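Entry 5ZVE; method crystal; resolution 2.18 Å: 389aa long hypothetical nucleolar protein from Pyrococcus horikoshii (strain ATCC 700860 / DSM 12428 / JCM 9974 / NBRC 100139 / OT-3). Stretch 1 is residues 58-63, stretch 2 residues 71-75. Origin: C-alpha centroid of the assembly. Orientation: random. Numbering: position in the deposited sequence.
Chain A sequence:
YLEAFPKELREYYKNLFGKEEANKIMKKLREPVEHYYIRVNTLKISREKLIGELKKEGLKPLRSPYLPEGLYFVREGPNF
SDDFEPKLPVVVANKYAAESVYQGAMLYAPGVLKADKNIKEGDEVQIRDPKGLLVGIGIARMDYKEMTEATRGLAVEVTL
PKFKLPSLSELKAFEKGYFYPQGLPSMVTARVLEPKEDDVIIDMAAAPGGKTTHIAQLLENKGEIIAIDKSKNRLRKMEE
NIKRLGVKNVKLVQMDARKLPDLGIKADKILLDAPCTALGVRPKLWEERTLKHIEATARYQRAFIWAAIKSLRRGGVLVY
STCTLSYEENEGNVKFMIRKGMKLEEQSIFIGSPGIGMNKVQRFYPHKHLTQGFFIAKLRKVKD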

# COMPACT_ATOMS: atom_id res chain seq x y z
N GLY A 58 9.78 -22.51 4.68
CA GLY A 58 8.55 -23.14 4.21
C GLY A 58 7.70 -22.27 3.30
O GLY A 58 6.57 -22.62 2.98
N LEU A 59 8.25 -21.14 2.88
CA LEU A 59 7.49 -20.21 2.05
C LEU A 59 7.65 -20.56 0.57
O LEU A 59 8.62 -21.21 0.18
CB LEU A 59 7.94 -18.78 2.32
CG LEU A 59 7.86 -18.38 3.79
CD1 LEU A 59 8.19 -16.91 3.98
CD2 LEU A 59 6.49 -18.71 4.37
N LYS A 60 6.69 -20.13 -0.24
CA LYS A 60 6.73 -20.41 -1.67
C LYS A 60 6.79 -19.13 -2.51
O LYS A 60 5.84 -18.79 -3.21
CB LYS A 60 5.52 -21.26 -2.08
CG LYS A 60 5.55 -22.66 -1.48
CD LYS A 60 4.31 -23.46 -1.85
CE LYS A 60 4.43 -24.90 -1.37
NZ LYS A 60 3.24 -25.72 -1.70
N PRO A 61 7.92 -18.42 -2.44
CA PRO A 61 8.00 -17.17 -3.19
C PRO A 61 8.05 -17.43 -4.69
O PRO A 61 8.63 -18.43 -5.11
CB PRO A 61 9.31 -16.55 -2.69
CG PRO A 61 10.16 -17.75 -2.39
CD PRO A 61 9.22 -18.82 -1.88
N LEU A 62 7.44 -16.56 -5.47
CA LEU A 62 7.51 -16.67 -6.92
C LEU A 62 8.15 -15.42 -7.50
O LEU A 62 8.00 -14.33 -6.95
CB LEU A 62 6.11 -16.90 -7.51
CG LEU A 62 5.36 -18.12 -6.99
CD1 LEU A 62 3.97 -18.17 -7.59
CD2 LEU A 62 6.13 -19.38 -7.32
N ARG A 63 8.85 -15.58 -8.62
CA ARG A 63 9.61 -14.49 -9.22
C ARG A 63 8.76 -13.66 -10.19
O ARG A 63 7.92 -14.18 -10.90
CB ARG A 63 10.84 -15.03 -9.95
CG ARG A 63 12.00 -15.39 -9.03
CD ARG A 63 13.05 -16.21 -9.76
NE ARG A 63 12.57 -17.56 -9.99
CZ ARG A 63 13.04 -18.64 -9.37
NH1 ARG A 63 14.03 -18.54 -8.50
NH2 ARG A 63 12.52 -19.82 -9.64
N LEU A 71 9.34 -10.33 -5.77
CA LEU A 71 8.90 -11.67 -5.40
C LEU A 71 7.48 -11.57 -4.88
O LEU A 71 7.14 -10.60 -4.22
CB LEU A 71 9.80 -12.30 -4.34
CG LEU A 71 11.18 -12.81 -4.74
CD1 LEU A 71 11.96 -13.23 -3.51
CD2 LEU A 71 11.06 -13.96 -5.71
N TYR A 72 6.66 -12.58 -5.15
CA TYR A 72 5.31 -12.55 -4.62
C TYR A 72 4.85 -13.90 -4.10
O TYR A 72 5.37 -14.95 -4.49
CB TYR A 72 4.32 -12.02 -5.68
CG TYR A 72 4.09 -12.93 -6.86
CD1 TYR A 72 3.10 -13.91 -6.82
CD2 TYR A 72 4.86 -12.82 -8.02
CE1 TYR A 72 2.88 -14.75 -7.89
CE2 TYR A 72 4.64 -13.66 -9.10
CZ TYR A 72 3.66 -14.62 -9.03
OH TYR A 72 3.43 -15.47 -10.09
N PHE A 73 3.89 -13.86 -3.19
CA PHE A 73 3.31 -15.07 -2.63
C PHE A 73 1.86 -15.16 -3.05
O PHE A 73 1.15 -14.16 -3.09
CB PHE A 73 3.43 -15.08 -1.10
CG PHE A 73 4.83 -14.89 -0.60
CD1 PHE A 73 5.37 -13.63 -0.45
CD2 PHE A 73 5.61 -15.99 -0.28
CE1 PHE A 73 6.66 -13.46 0.01
CE2 PHE A 73 6.90 -15.83 0.19
CZ PHE A 73 7.43 -14.56 0.33
N VAL A 74 1.42 -16.36 -3.40
CA VAL A 74 0.05 -16.54 -3.83
C VAL A 74 -0.85 -16.61 -2.59
O VAL A 74 -0.55 -17.31 -1.62
CB VAL A 74 -0.12 -17.81 -4.68
CG1 VAL A 74 -1.58 -18.00 -5.07
CG2 VAL A 74 0.74 -17.72 -5.94
N ARG A 75 -1.96 -15.88 -2.66
CA ARG A 75 -2.90 -15.80 -1.55
C ARG A 75 -3.74 -17.07 -1.45
O ARG A 75 -4.03 -17.72 -2.45
CB ARG A 75 -3.79 -14.57 -1.74
CG ARG A 75 -4.93 -14.44 -0.76
CD ARG A 75 -6.25 -14.64 -1.49
NE ARG A 75 -6.86 -13.38 -1.86
CZ ARG A 75 -7.86 -13.25 -2.73
NH1 ARG A 75 -8.34 -14.32 -3.35
NH2 ARG A 75 -8.37 -12.06 -2.98
O HOH W 1 3.05 -18.59 -3.38

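What does the start of stretch 1 offer its neighbour? Gly-58 stays out of contact, its phi of 86° suiting a residue without a side chain. Leu-59 points toward stretch 2, and its CB lies 3.8 Å from CE2 of Phe-73, an apolar contact.

How is the gap beyond Lys-60 bridged? A water does it, donating to Lys-60 O and accepting from Val-74 N, both at 2.8 Å. It thus links two backbone groups that do not bond directly, while the lysine side chain leads away. Pro-61, which has no amide hydrogen to give, contributes carbon instead: its CB sits 3.8 Å from Phe-73 CE2 and 4.3 Å from Leu-71 CD1.

Where do the backbones lock together? Leu-62 and Tyr-72 form an antiparallel hydrogen-bonded pair, Leu-62 N giving to Tyr-72 O and Tyr-72 N to Leu-62 O, each at 2.8 Å. Their side chains share a sheet face, so Leu-62 CB lies over the tyrosine ring, 3.9 Å from its centroid, in a CH-pi contact. Leu-62 CD1 also reaches Val-74 CG2 at 3.7 Å.

What does Arg-63 add? It pairs with Leu-71 without hydrogen bonds, their side chains on the other face; the aliphatic CG of Arg-63 approaches Leu-71 CD2 at 3.7 Å.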